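Local atomic coordinates of transaminase (Bacillus megaterium, PDB entry 5G0A), a protein that probably transfers amino groups between amine donors and carbonyl acceptors, with S selectivity, using pyridoxal-5'-phosphate as its cofactor. Residues R144-H149 with L404-T409; T157-R160 with Y164-G167; P193-F198 with Y249-Q254; S244-Y249 with N380-G385. One frame throughout, in Å; residues are numbered along the deposited sequence.

Contact 1: residues R144-H149 with L404-T409. With PLP (pyridoxal-5'-phosphate), chain K.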
loop_
_atom_site.group_PDB
_atom_site.type_symbol
_atom_site.label_atom_id
_atom_site.label_comp_id
_atom_site.label_asym_id
_atom_site.label_seq_id
_atom_site.Cartn_x
_atom_site.Cartn_y
_atom_site.Cartn_z
ATOM N N ARG B 144 -16.298 -3.590 -9.178
ATOM C CA ARG B 144 -16.584 -3.075 -10.526
ATOM C C ARG B 144 -16.626 -1.558 -10.544
ATOM O O ARG B 144 -17.032 -0.931 -9.569
ATOM C CB ARG B 144 -17.920 -3.617 -11.090
ATOM C CG ARG B 144 -17.967 -5.139 -11.288
ATOM C CD ARG B 144 -18.456 -5.886 -10.038
ATOM N NE ARG B 144 -19.663 -5.249 -9.485
ATOM C CZ ARG B 144 -20.889 -5.365 -9.996
ATOM N NH1 ARG B 144 -21.108 -6.124 -11.079
ATOM N NH2 ARG B 144 -21.907 -4.711 -9.435
ATOM N N GLU B 145 -16.258 -0.980 -11.685
ATOM C CA GLU B 145 -16.494 0.437 -11.956
ATOM C C GLU B 145 -17.937 0.802 -11.577
ATOM O O GLU B 145 -18.861 0.066 -11.912
ATOM C CB GLU B 145 -16.250 0.765 -13.446
ATOM C CG GLU B 145 -16.222 2.275 -13.680
ATOM C CD GLU B 145 -16.258 2.722 -15.136
ATOM O OE1 GLU B 145 -16.671 1.944 -16.021
ATOM O OE2 GLU B 145 -15.867 3.883 -15.387
ATOM N N HIS B 146 -18.085 1.931 -10.885
ATOM C CA HIS B 146 -19.358 2.495 -10.413
ATOM C C HIS B 146 -20.025 1.781 -9.237
ATOM O O HIS B 146 -21.125 2.192 -8.831
ATOM C CB HIS B 146 -20.389 2.671 -11.545
ATOM C CG HIS B 146 -19.845 3.335 -12.774
ATOM N ND1 HIS B 146 -19.037 4.449 -12.729
ATOM C CD2 HIS B 146 -20.019 3.049 -14.086
ATOM C CE1 HIS B 146 -18.731 4.819 -13.964
ATOM N NE2 HIS B 146 -19.313 3.987 -14.803
ATOM N N ASP B 147 -19.385 0.757 -8.669
ATOM C CA ASP B 147 -19.954 0.111 -7.483
ATOM C C ASP B 147 -19.858 1.071 -6.308
ATOM O O ASP B 147 -18.877 1.800 -6.173
ATOM C CB ASP B 147 -19.202 -1.168 -7.090
ATOM C CG ASP B 147 -19.744 -2.413 -7.755
ATOM O OD1 ASP B 147 -20.537 -2.302 -8.711
ATOM O OD2 ASP B 147 -19.409 -3.521 -7.277
ATOM N N TYR B 148 -20.877 1.016 -5.460
ATOM C CA TYR B 148 -20.848 1.661 -4.143
ATOM C C TYR B 148 -21.034 0.574 -3.089
ATOM O O TYR B 148 -22.014 -0.186 -3.139
ATOM C CB TYR B 148 -21.931 2.739 -4.028
ATOM C CG TYR B 148 -21.816 3.463 -2.690
ATOM C CD1 TYR B 148 -20.833 4.446 -2.508
ATOM C CD2 TYR B 148 -22.619 3.112 -1.601
ATOM C CE1 TYR B 148 -20.658 5.076 -1.280
ATOM C CE2 TYR B 148 -22.474 3.762 -0.359
ATOM C CZ TYR B 148 -21.482 4.735 -0.216
ATOM O OH TYR B 148 -21.294 5.388 0.987
ATOM N N HIS B 149 -20.080 0.475 -2.161
ATOM C CA HIS B 149 -20.143 -0.521 -1.114
ATOM C C HIS B 149 -19.965 0.108 0.267
ATOM O O HIS B 149 -19.751 -0.599 1.239
ATOM C CB HIS B 149 -19.111 -1.655 -1.350
ATOM C CG HIS B 149 -19.385 -2.452 -2.588
ATOM N ND1 HIS B 149 -20.508 -3.244 -2.722
ATOM C CD2 HIS B 149 -18.692 -2.577 -3.751
ATOM C CE1 HIS B 149 -20.506 -3.805 -3.923
ATOM N NE2 HIS B 149 -19.409 -3.424 -4.562
ATOM N N LEU B 404 -19.733 13.138 -18.808
ATOM C CA LEU B 404 -19.010 12.339 -17.802
ATOM C C LEU B 404 -19.893 11.300 -17.116
ATOM O O LEU B 404 -19.376 10.349 -16.529
ATOM C CB LEU B 404 -18.311 13.229 -16.759
ATOM C CG LEU B 404 -16.886 13.748 -17.018
ATOM C CD1 LEU B 404 -16.535 14.872 -16.045
ATOM C CD2 LEU B 404 -15.837 12.639 -16.949
ATOM N N ASP B 405 -21.214 11.476 -17.209
ATOM C CA ASP B 405 -22.193 10.481 -16.735
ATOM C C ASP B 405 -21.816 10.013 -15.321
ATOM O O ASP B 405 -21.679 10.844 -14.429
ATOM C CB ASP B 405 -22.328 9.324 -17.735
ATOM C CG ASP B 405 -23.530 8.423 -17.450
ATOM O OD1 ASP B 405 -24.653 8.938 -17.227
ATOM O OD2 ASP B 405 -23.349 7.190 -17.481
ATOM N N ARG B 406 -21.599 8.715 -15.131
ATOM C CA ARG B 406 -21.387 8.175 -13.790
ATOM C C ARG B 406 -19.974 8.463 -13.266
ATOM O O ARG B 406 -19.649 8.124 -12.121
ATOM C CB ARG B 406 -21.735 6.679 -13.741
ATOM C CG ARG B 406 -23.228 6.372 -13.917
ATOM C CD ARG B 406 -23.454 4.898 -14.248
ATOM N NE ARG B 406 -24.873 4.581 -14.398
ATOM C CZ ARG B 406 -25.558 4.655 -15.540
ATOM N NH1 ARG B 406 -24.957 5.034 -16.666
ATOM N NH2 ARG B 406 -26.852 4.336 -15.561
ATOM N N ASN B 407 -19.150 9.104 -14.101
ATOM C CA ASN B 407 -17.826 9.585 -13.697
ATOM C C ASN B 407 -17.822 11.080 -13.365
ATOM O O ASN B 407 -16.760 11.687 -13.237
ATOM C CB ASN B 407 -16.751 9.240 -14.751
ATOM C CG ASN B 407 -16.222 7.822 -14.606
ATOM O OD1 ASN B 407 -16.201 7.276 -13.505
ATOM N ND2 ASN B 407 -15.789 7.216 -15.720
ATOM N N PHE B 408 -19.013 11.664 -13.200
ATOM C CA PHE B 408 -19.128 13.078 -12.812
ATOM C C PHE B 408 -18.688 13.273 -11.361
ATOM O O PHE B 408 -18.478 12.294 -10.640
ATOM C CB PHE B 408 -20.573 13.598 -13.027
ATOM C CG PHE B 408 -21.463 13.480 -11.802
ATOM C CD1 PHE B 408 -21.684 12.245 -11.195
ATOM C CD2 PHE B 408 -22.079 14.612 -11.261
ATOM C CE1 PHE B 408 -22.485 12.147 -10.063
ATOM C CE2 PHE B 408 -22.893 14.517 -10.138
ATOM C CZ PHE B 408 -23.090 13.285 -9.538
ATOM N N THR B 409 -18.534 14.529 -10.945
ATOM C CA THR B 409 -18.288 14.858 -9.544
ATOM C C THR B 409 -19.343 15.875 -9.098
ATOM O O THR B 409 -19.996 16.518 -9.938
ATOM C CB THR B 409 -16.880 15.445 -9.285
ATOM O OG1 THR B 409 -16.840 16.816 -9.695
ATOM C CG2 THR B 409 -15.785 14.645 -10.019
HETATM N N1 PLP K . -23.529 -1.006 0.116
HETATM C C2 PLP K . -24.527 -0.567 -0.687
HETATM C C2A PLP K . -24.843 -1.306 -1.969
HETATM C C3 PLP K . -25.358 0.586 -0.269
HETATM O O3 PLP K . -26.384 1.031 -1.007
HETATM C C4 PLP K . -25.042 1.259 1.001
HETATM C C4A PLP K . -25.902 2.426 1.487
HETATM C C5 PLP K . -23.893 0.701 1.754
HETATM C C6 PLP K . -23.186 -0.383 1.257
HETATM C C5A PLP K . -23.403 1.329 3.051
HETATM O O4P PLP K . -24.366 1.332 4.082
HETATM P P PLP K . -24.206 2.445 5.246
HETATM O O1P PLP K . -25.269 1.976 6.202
HETATM O O2P PLP K . -22.795 2.399 5.806
HETATM O O3P PLP K . -24.519 3.764 4.591
HETATM O O HOH W 1 -17.799 6.552 -10.969
#

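Contact 2: residues T157-R160 with Y164-G167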
loop_
_atom_site.group_PDB
_atom_site.type_symbol
_atom_site.label_atom_id
_atom_site.label_comp_id
_atom_site.label_asym_id
_atom_site.label_seq_id
_atom_site.Cartn_x
_atom_site.Cartn_y
_atom_site.Cartn_z
ATOM N N THR B 157 -12.433 1.053 -0.343
ATOM C CA THR B 157 -11.485 0.497 -1.330
ATOM C C THR B 157 -12.218 -0.188 -2.481
ATOM O O THR B 157 -11.717 -0.196 -3.600
ATOM C CB THR B 157 -10.440 -0.487 -0.737
ATOM O OG1 THR B 157 -11.088 -1.687 -0.286
ATOM C CG2 THR B 157 -9.626 0.185 0.417
ATOM N N VAL B 158 -13.392 -0.760 -2.200
ATOM C CA VAL B 158 -14.179 -1.413 -3.256
ATOM C C VAL B 158 -15.276 -0.539 -3.845
ATOM O O VAL B 158 -16.032 -0.954 -4.701
ATOM C CB VAL B 158 -14.724 -2.797 -2.846
ATOM C CG1 VAL B 158 -13.566 -3.788 -2.697
ATOM C CG2 VAL B 158 -15.532 -2.732 -1.547
ATOM N N THR B 159 -15.332 0.703 -3.391
ATOM C CA THR B 159 -16.253 1.666 -3.969
ATOM C C THR B 159 -15.524 2.388 -5.091
ATOM O O THR B 159 -14.506 3.050 -4.864
ATOM C CB THR B 159 -16.722 2.657 -2.891
ATOM O OG1 THR B 159 -17.613 1.967 -2.004
ATOM C CG2 THR B 159 -17.459 3.824 -3.519
ATOM N N ARG B 160 -16.013 2.204 -6.312
ATOM C CA ARG B 160 -15.424 2.866 -7.483
ATOM C C ARG B 160 -16.442 3.816 -8.125
ATOM O O ARG B 160 -16.570 3.916 -9.340
ATOM C CB ARG B 160 -14.883 1.832 -8.485
ATOM C CG ARG B 160 -13.765 0.946 -7.960
ATOM C CD ARG B 160 -12.575 1.733 -7.423
ATOM N NE ARG B 160 -12.319 2.949 -8.187
ATOM C CZ ARG B 160 -11.647 4.008 -7.734
ATOM N NH1 ARG B 160 -11.106 4.005 -6.521
ATOM N NH2 ARG B 160 -11.512 5.082 -8.500
ATOM N N TYR B 164 -18.629 9.580 -4.719
ATOM C CA TYR B 164 -19.068 9.154 -3.402
ATOM C C TYR B 164 -17.947 8.564 -2.555
ATOM O O TYR B 164 -18.194 7.708 -1.709
ATOM C CB TYR B 164 -20.264 8.189 -3.535
ATOM C CG TYR B 164 -21.554 8.941 -3.752
ATOM C CD1 TYR B 164 -22.303 9.394 -2.664
ATOM C CD2 TYR B 164 -22.005 9.238 -5.036
ATOM C CE1 TYR B 164 -23.476 10.106 -2.854
ATOM C CE2 TYR B 164 -23.185 9.944 -5.231
ATOM C CZ TYR B 164 -23.903 10.380 -4.137
ATOM O OH TYR B 164 -25.071 11.087 -4.305
ATOM N N ARG B 165 -16.723 9.065 -2.738
ATOM C CA ARG B 165 -15.584 8.526 -2.012
ATOM C C ARG B 165 -15.040 9.477 -0.934
ATOM O O ARG B 165 -13.852 9.462 -0.624
ATOM C CB ARG B 165 -14.491 8.111 -3.009
ATOM C CG ARG B 165 -14.834 6.867 -3.826
ATOM C CD ARG B 165 -13.758 6.565 -4.876
ATOM N NE ARG B 165 -12.413 6.611 -4.299
ATOM C CZ ARG B 165 -11.893 5.667 -3.516
ATOM N NH1 ARG B 165 -12.577 4.562 -3.261
ATOM N NH2 ARG B 165 -10.670 5.824 -3.012
ATOM N N SER B 166 -15.927 10.287 -0.346
ATOM C CA SER B 166 -15.581 11.141 0.811
ATOM C C SER B 166 -14.460 12.156 0.583
ATOM O O SER B 166 -13.811 12.604 1.531
ATOM C CB SER B 166 -15.279 10.279 2.042
ATOM O OG SER B 166 -16.366 9.388 2.278
ATOM N N GLY B 167 -14.237 12.500 -0.680
ATOM C CA GLY B 167 -13.311 13.584 -1.028
ATOM C C GLY B 167 -14.010 14.926 -1.028
ATOM O O GLY B 167 -15.195 15.032 -0.695
#

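Contact 3: residues P193-F198 with Y249-Q254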
loop_
_atom_site.group_PDB
_atom_site.type_symbol
_atom_site.label_atom_id
_atom_site.label_comp_id
_atom_site.label_asym_id
_atom_site.label_seq_id
_atom_site.Cartn_x
_atom_site.Cartn_y
_atom_site.Cartn_z
ATOM N N PRO B 193 -14.657 -4.336 -15.104
ATOM C CA PRO B 193 -15.635 -3.493 -15.808
ATOM C C PRO B 193 -17.034 -3.552 -15.195
ATOM O O PRO B 193 -17.424 -4.555 -14.602
ATOM C CB PRO B 193 -15.656 -4.049 -17.241
ATOM C CG PRO B 193 -14.786 -5.265 -17.250
ATOM C CD PRO B 193 -13.989 -5.317 -15.986
ATOM N N SER B 194 -17.776 -2.468 -15.321
ATOM C CA SER B 194 -19.173 -2.506 -14.938
ATOM C C SER B 194 -19.917 -3.475 -15.883
ATOM O O SER B 194 -19.486 -3.687 -17.031
ATOM C CB SER B 194 -19.767 -1.101 -15.010
ATOM O OG SER B 194 -19.813 -0.641 -16.334
ATOM N N PRO B 195 -21.034 -4.053 -15.416
ATOM C CA PRO B 195 -21.821 -4.930 -16.286
ATOM C C PRO B 195 -22.322 -4.267 -17.571
ATOM O O PRO B 195 -22.616 -4.967 -18.537
ATOM C CB PRO B 195 -23.029 -5.290 -15.411
ATOM C CG PRO B 195 -22.531 -5.165 -14.024
ATOM C CD PRO B 195 -21.604 -3.981 -14.052
ATOM N N ASN B 196 -22.430 -2.942 -17.575
ATOM C CA ASN B 196 -23.001 -2.201 -18.703
ATOM C C ASN B 196 -21.960 -1.558 -19.619
ATOM O O ASN B 196 -22.305 -0.743 -20.477
ATOM C CB ASN B 196 -23.957 -1.113 -18.197
ATOM C CG ASN B 196 -25.344 -1.647 -17.866
ATOM O OD1 ASN B 196 -25.658 -2.818 -18.103
ATOM N ND2 ASN B 196 -26.190 -0.777 -17.326
ATOM N N MET B 197 -20.696 -1.919 -19.430
ATOM C CA MET B 197 -19.585 -1.173 -20.028
ATOM C C MET B 197 -19.452 -1.332 -21.543
ATOM O O MET B 197 -19.111 -0.370 -22.238
ATOM C CB MET B 197 -18.266 -1.542 -19.338
ATOM C CG MET B 197 -17.175 -0.494 -19.487
ATOM S SD MET B 197 -15.956 -0.569 -18.162
ATOM C CE MET B 197 -14.891 0.801 -18.624
ATOM N N PHE B 198 -19.709 -2.537 -22.049
ATOM C CA PHE B 198 -19.582 -2.814 -23.482
ATOM C C PHE B 198 -20.934 -3.007 -24.170
ATOM O O PHE B 198 -21.463 -4.119 -24.205
ATOM C CB PHE B 198 -18.699 -4.039 -23.701
ATOM C CG PHE B 198 -17.387 -3.966 -22.969
ATOM C CD1 PHE B 198 -16.401 -3.068 -23.371
ATOM C CD2 PHE B 198 -17.153 -4.768 -21.854
ATOM C CE1 PHE B 198 -15.196 -2.989 -22.688
ATOM C CE2 PHE B 198 -15.949 -4.698 -21.167
ATOM C CZ PHE B 198 -14.970 -3.811 -21.587
ATOM N N TYR B 249 -29.441 -9.552 -17.888
ATOM C CA TYR B 249 -29.839 -10.714 -17.103
ATOM C C TYR B 249 -28.705 -11.705 -16.869
ATOM O O TYR B 249 -28.635 -12.327 -15.819
ATOM C CB TYR B 249 -31.016 -11.461 -17.759
ATOM C CG TYR B 249 -31.375 -12.689 -16.966
ATOM C CD1 TYR B 249 -32.153 -12.582 -15.817
ATOM C CD2 TYR B 249 -30.883 -13.951 -17.321
ATOM C CE1 TYR B 249 -32.465 -13.696 -15.061
ATOM C CE2 TYR B 249 -31.183 -15.074 -16.562
ATOM C CZ TYR B 249 -31.975 -14.935 -15.436
ATOM O OH TYR B 249 -32.290 -16.032 -14.667
ATOM N N GLU B 250 -27.841 -11.875 -17.869
ATOM C CA GLU B 250 -26.858 -12.938 -17.853
ATOM C C GLU B 250 -25.624 -12.681 -16.987
ATOM O O GLU B 250 -24.892 -13.614 -16.662
ATOM C CB GLU B 250 -26.389 -13.239 -19.269
ATOM C CG GLU B 250 -26.530 -14.703 -19.623
ATOM C CD GLU B 250 -27.928 -15.221 -19.350
ATOM O OE1 GLU B 250 -28.878 -14.676 -19.941
ATOM O OE2 GLU B 250 -28.078 -16.162 -18.533
ATOM N N TYR B 251 -25.382 -11.422 -16.666
ATOM C CA TYR B 251 -24.168 -11.043 -15.915
ATOM C C TYR B 251 -23.981 -11.814 -14.596
ATOM O O TYR B 251 -22.928 -12.437 -14.377
ATOM C CB TYR B 251 -24.129 -9.522 -15.694
ATOM C CG TYR B 251 -22.900 -9.104 -14.919
ATOM C CD1 TYR B 251 -21.683 -8.868 -15.573
ATOM C CD2 TYR B 251 -22.946 -9.000 -13.522
ATOM C CE1 TYR B 251 -20.534 -8.510 -14.858
ATOM C CE2 TYR B 251 -21.813 -8.636 -12.795
ATOM C CZ TYR B 251 -20.622 -8.392 -13.459
ATOM O OH TYR B 251 -19.518 -8.038 -12.727
ATOM N N ILE B 252 -24.992 -11.779 -13.724
ATOM C CA ILE B 252 -24.884 -12.419 -12.410
ATOM C C ILE B 252 -24.707 -13.947 -12.493
ATOM O O ILE B 252 -23.807 -14.500 -11.867
ATOM C CB ILE B 252 -26.038 -11.982 -11.446
ATOM C CG1 ILE B 252 -25.876 -10.496 -11.054
ATOM C CG2 ILE B 252 -26.084 -12.878 -10.206
ATOM C CD1 ILE B 252 -24.598 -10.182 -10.237
ATOM N N PRO B 253 -25.540 -14.642 -13.292
ATOM C CA PRO B 253 -25.238 -16.060 -13.453
ATOM C C PRO B 253 -23.820 -16.309 -13.977
ATOM O O PRO B 253 -23.163 -17.268 -13.546
ATOM C CB PRO B 253 -26.319 -16.542 -14.460
ATOM C CG PRO B 253 -27.455 -15.603 -14.241
ATOM C CD PRO B 253 -26.821 -14.268 -13.922
ATOM N N GLN B 254 -23.340 -15.450 -14.875
ATOM C CA GLN B 254 -21.980 -15.636 -15.392
ATOM C C GLN B 254 -20.893 -15.368 -14.347
ATOM O O GLN B 254 -19.865 -16.030 -14.340
ATOM C CB GLN B 254 -21.754 -14.837 -16.666
ATOM C CG GLN B 254 -22.346 -15.537 -17.882
ATOM C CD GLN B 254 -21.970 -14.867 -19.198
ATOM O OE1 GLN B 254 -20.979 -14.148 -19.297
ATOM N NE2 GLN B 254 -22.766 -15.131 -20.229
HETATM O O HOH W 2 -17.416 -7.376 -14.035
#

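Contact 4: residues S244-Y249 with N380-G385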
loop_
_atom_site.group_PDB
_atom_site.type_symbol
_atom_site.label_atom_id
_atom_site.label_comp_id
_atom_site.label_asym_id
_atom_site.label_seq_id
_atom_site.Cartn_x
_atom_site.Cartn_y
_atom_site.Cartn_z
ATOM N N SER B 244 -26.598 3.441 -9.975
ATOM C CA SER B 244 -27.833 3.596 -10.779
ATOM C C SER B 244 -27.816 2.848 -12.107
ATOM O O SER B 244 -27.879 3.465 -13.178
ATOM C CB SER B 244 -28.145 5.081 -11.020
ATOM O OG SER B 244 -28.270 5.776 -9.798
ATOM N N ALA B 245 -27.734 1.520 -12.030
ATOM C CA ALA B 245 -27.605 0.681 -13.220
ATOM C C ALA B 245 -28.184 -0.707 -12.993
ATOM O O ALA B 245 -28.220 -1.207 -11.865
ATOM C CB ALA B 245 -26.151 0.598 -13.665
ATOM N N MET B 246 -28.660 -1.308 -14.079
ATOM C CA MET B 246 -29.247 -2.637 -14.063
ATOM C C MET B 246 -28.438 -3.495 -15.027
ATOM O O MET B 246 -28.172 -3.069 -16.151
ATOM C CB MET B 246 -30.702 -2.585 -14.538
ATOM C CG MET B 246 -31.689 -2.048 -13.515
ATOM S SD MET B 246 -31.944 -3.212 -12.163
ATOM C CE MET B 246 -32.849 -4.542 -12.970
ATOM N N PRO B 247 -28.038 -4.699 -14.598
ATOM C CA PRO B 247 -27.197 -5.500 -15.480
ATOM C C PRO B 247 -28.020 -6.268 -16.520
ATOM O O PRO B 247 -29.220 -6.464 -16.326
ATOM C CB PRO B 247 -26.542 -6.482 -14.514
ATOM C CG PRO B 247 -27.561 -6.687 -13.442
ATOM C CD PRO B 247 -28.380 -5.421 -13.357
ATOM N N PRO B 248 -27.371 -6.713 -17.615
ATOM C CA PRO B 248 -28.016 -7.684 -18.489
ATOM C C PRO B 248 -28.280 -8.941 -17.681
ATOM O O PRO B 248 -27.439 -9.336 -16.862
ATOM C CB PRO B 248 -26.949 -7.960 -19.552
ATOM C CG PRO B 248 -25.650 -7.621 -18.891
ATOM C CD PRO B 248 -25.975 -6.447 -18.011
ATOM N N TYR B 249 -29.441 -9.552 -17.888
ATOM C CA TYR B 249 -29.839 -10.714 -17.103
ATOM C C TYR B 249 -28.705 -11.705 -16.869
ATOM O O TYR B 249 -28.635 -12.327 -15.819
ATOM C CB TYR B 249 -31.016 -11.461 -17.759
ATOM C CG TYR B 249 -31.375 -12.689 -16.966
ATOM C CD1 TYR B 249 -32.153 -12.582 -15.817
ATOM C CD2 TYR B 249 -30.883 -13.951 -17.321
ATOM C CE1 TYR B 249 -32.465 -13.696 -15.061
ATOM C CE2 TYR B 249 -31.183 -15.074 -16.562
ATOM C CZ TYR B 249 -31.975 -14.935 -15.436
ATOM O OH TYR B 249 -32.290 -16.032 -14.667
ATOM N N ASN B 380 -34.875 5.123 -21.650
ATOM C CA ASN B 380 -35.206 3.777 -21.182
ATOM C C ASN B 380 -35.518 3.794 -19.682
ATOM O O ASN B 380 -35.270 4.788 -19.004
ATOM C CB ASN B 380 -34.070 2.789 -21.467
ATOM C CG ASN B 380 -34.517 1.343 -21.335
ATOM O OD1 ASN B 380 -35.641 0.999 -21.697
ATOM N ND2 ASN B 380 -33.648 0.494 -20.798
ATOM N N PHE B 381 -36.097 2.702 -19.189
ATOM C CA PHE B 381 -36.272 2.518 -17.754
ATOM C C PHE B 381 -36.259 1.031 -17.474
ATOM O O PHE B 381 -36.586 0.207 -18.343
ATOM C CB PHE B 381 -37.563 3.176 -17.229
ATOM C CG PHE B 381 -38.823 2.466 -17.642
ATOM C CD1 PHE B 381 -39.311 1.390 -16.904
ATOM C CD2 PHE B 381 -39.518 2.872 -18.780
ATOM C CE1 PHE B 381 -40.470 0.729 -17.294
ATOM C CE2 PHE B 381 -40.674 2.215 -19.174
ATOM C CZ PHE B 381 -41.148 1.142 -18.436
ATOM N N ASP B 382 -35.877 0.691 -16.252
ATOM C CA ASP B 382 -35.713 -0.683 -15.872
ATOM C C ASP B 382 -35.780 -0.736 -14.347
ATOM O O ASP B 382 -35.590 0.280 -13.675
ATOM C CB ASP B 382 -34.359 -1.182 -16.382
ATOM C CG ASP B 382 -34.290 -2.688 -16.508
ATOM O OD1 ASP B 382 -35.313 -3.370 -16.295
ATOM O OD2 ASP B 382 -33.189 -3.189 -16.825
ATOM N N GLY B 383 -36.041 -1.915 -13.814
ATOM C CA GLY B 383 -36.213 -2.053 -12.366
ATOM C C GLY B 383 -37.109 -3.191 -11.992
ATOM O O GLY B 383 -37.348 -4.092 -12.796
ATOM N N TYR B 384 -37.576 -3.155 -10.742
ATOM C CA TYR B 384 -38.397 -4.180 -10.123
ATOM C C TYR B 384 -38.762 -3.713 -8.713
ATOM O O TYR B 384 -38.069 -2.865 -8.144
ATOM C CB TYR B 384 -37.718 -5.565 -10.102
ATOM C CG TYR B 384 -36.198 -5.615 -9.925
ATOM C CD1 TYR B 384 -35.497 -4.591 -9.288
ATOM C CD2 TYR B 384 -35.479 -6.729 -10.369
ATOM C CE1 TYR B 384 -34.112 -4.661 -9.129
ATOM C CE2 TYR B 384 -34.103 -6.811 -10.201
ATOM C CZ TYR B 384 -33.431 -5.781 -9.571
ATOM O OH TYR B 384 -32.062 -5.859 -9.410
ATOM N N GLY B 385 -39.856 -4.236 -8.165
ATOM C CA GLY B 385 -40.279 -3.865 -6.801
ATOM C C GLY B 385 -40.350 -2.364 -6.633
ATOM O O GLY B 385 -41.000 -1.675 -7.423
#

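Contact 1: residues R144-H149 with L404-T409
His146 presents its imidazole to Arg406 and is clamped between two aliphatic groups. Arg406 CB sits over one face, a CH-pi contact 3.6 Å from Arg406 CB to the centroid of the His146 ring and 13° off its normal, while CG of the adjoining Glu145 covers the opposite face. The torsion that sets His146 CG beside its backbone N (chi1 -48°) projects the ring from the third position of the type II turn Arg144-Asp147. The extended chain of Arg406 then crosses the ring and carries its guanidinium on to the carbonyls of Gly243 and Ser244.

A flat ring with a polar rim suits this slot: its faces fill the gap between two methylenes, while its edge is looser and wetter, though still buried. There a water lies in the ring plane, 3.0 Å from His146 ND1 and 2.7 Å from Arg406 O. Asn407 ND2 makes only a weak bond of 3.4 Å to Glu145 OE2, whereas Asn407 OD1 meets this water and Asn225 of the second subunit. With an alanine in place of His146, Arg406 CB and Glu145 CG would probably face a gap and the water would lose its imidazole partner.

Farther along, Asp147 OD2 takes Arg144 NE and His149 NE2 from opposite faces of its carboxylate. His149 and Tyr148 line the cofactor pocket, as expected for the pyridoxal-phosphate site of a class III aminotransferase.

Contact 2: residues T157-R160 with Y164-G167
Arg165 and Thr159 are joined by a hydrogen bond of 2.9 Å from Arg165 NH1 to Thr159 O. The donor lies in the carbonyl plane, but the oxygen is 24° out of the guanidinium plane and the N-H points only fairly well at it (139°). Beside this bond, Thr159 CG2 rests 4.0 Å from Arg165 CG, so the threonine side chain supplies a methyl for the aliphatic part of the arginine, while its backbone carbonyl accepts from NH1.

Arg160 comes over one face of the same guanidinium, its NH1 3.5 Å from Arg165 CZ, with the two flat groups inclined by 36°. Although Arg160 CB points away, the bends in its chain bring NH1 back. Two like charges thus lie close, a cost probably eased in part by neutral acceptors and an aromatic face: Arg160 NH2 bonds to Asn225 of the second subunit, where Tyr226 also makes a cation-pi contact, and Arg165 NH1 has a weak second bond to Ala156 O.

In the next shell, Thr159 OG1 is held by His149 N, Gly150 O and Ala155 O, which together fix the threonine. Ser166, one residue on from Arg165, bonds to Ser327 of the third subunit.

The whole contact folds up the loop between helix 153-157 and strand 168-169, with Arg160 lying against strands 140-144 and 189-192.

Contact 3: residues P193-F198 with Y249-Q254
Pro195 and Tyr251 bring their backbones to 6.6 Å, CA to CA, where the type I turn Ser194-Met197 meets the beginning of a helix. Proline suits the second position of such a turn, since its ring already holds phi near the required value.

Pro195 CG stands almost squarely over the Tyr251 ring, whose centroid lies 3.7 Å from Pro195 CG, 8° off the normal, a CH-pi contact between a slightly polarised methylene and an aromatic face. Pro195 CB spreads the overlap to the near end of the ring, 3.8 Å from Tyr251 CG. The tyrosine reaches this place because its CG is anti to the backbone N (chi1 180°), which swings the ring out from the helix.

At the far end, Tyr251 OH is 2.6 Å from a water lying in the ring plane, and that water donates to Pro193 O at 2.9 Å. The hydroxyl also bonds to Arg144 NH1, so the ring is gripped at its tip as well as covered on its face.

The contact fastens helix 251-262 to the loop leaving strand 189-192, an outermost strand, within this chain, of the seven-stranded sheet, while helix 214-226 borders it through Ser215 against Tyr251 and Thr219 against Pro193.

Contact 4: residues S244-Y249 with N380-G385
Asp382, whose carboxylate lies against Met246, accepts a weak hydrogen bond at OD1 from Gly383 N, 3.0 Å long; Arg365 adds a long, weak ion pair. Its other oxygen, OD2, comes within 3.4 Å of Met246 CB.

Met246 carries most of the contact. Bent at chi2 and chi3 (-71° and -70°), its chain folds so that CE lies over one face of the Tyr384 ring, offset toward the rim, 3.7 Å from Tyr384 CZ. The sulfur SD approaches obliquely, 4.5 Å from the centroid of that ring, which makes a Met-aromatic contact. Methionine suits this place because its flexible, polarisable end can mould itself to an aromatic face. The ring also stacks with His286. Gly383 has backbone angles at which a CB would collide with the preceding carbonyl O.

Replacing Tyr384 with a serine would remove the ring face, and the methionine end is likely to be set free to turn while His286 loses its stack.

The buried Tyr384 OH has no partner in the model, and across the two segments the union is one of dispersion and sulfur-aromatic attraction. Loop 244-249 is therefore held to strand 378-384 by shape more than by directional bonds.

In the fold
Along the chain, contact 1 spans the other three: contact 2 closes first, then contacts 3 and 4 follow with their segments alternating and Tyr249 in common. Contacts 1 and 2 have centres about 9 Å apart and meet through Asp147 O and Arg160 N beside the cofactor pocket. Contacts 3 and 4, about 12 Å apart between centres, adjoin where Pro195 touches Pro247. Arg144 and Arg406 extend contact 1 toward contacts 3 and 4 respectively. Loops following strands 140-144, 189-192 and 231-236 of the seven-stranded sheet are thereby tied to the three-stranded sheet beginning with strand 378-384, and contacts 1, 2 and 3 also border neighbouring subunits, contact 1 through the pocket residue Tyr148 among others.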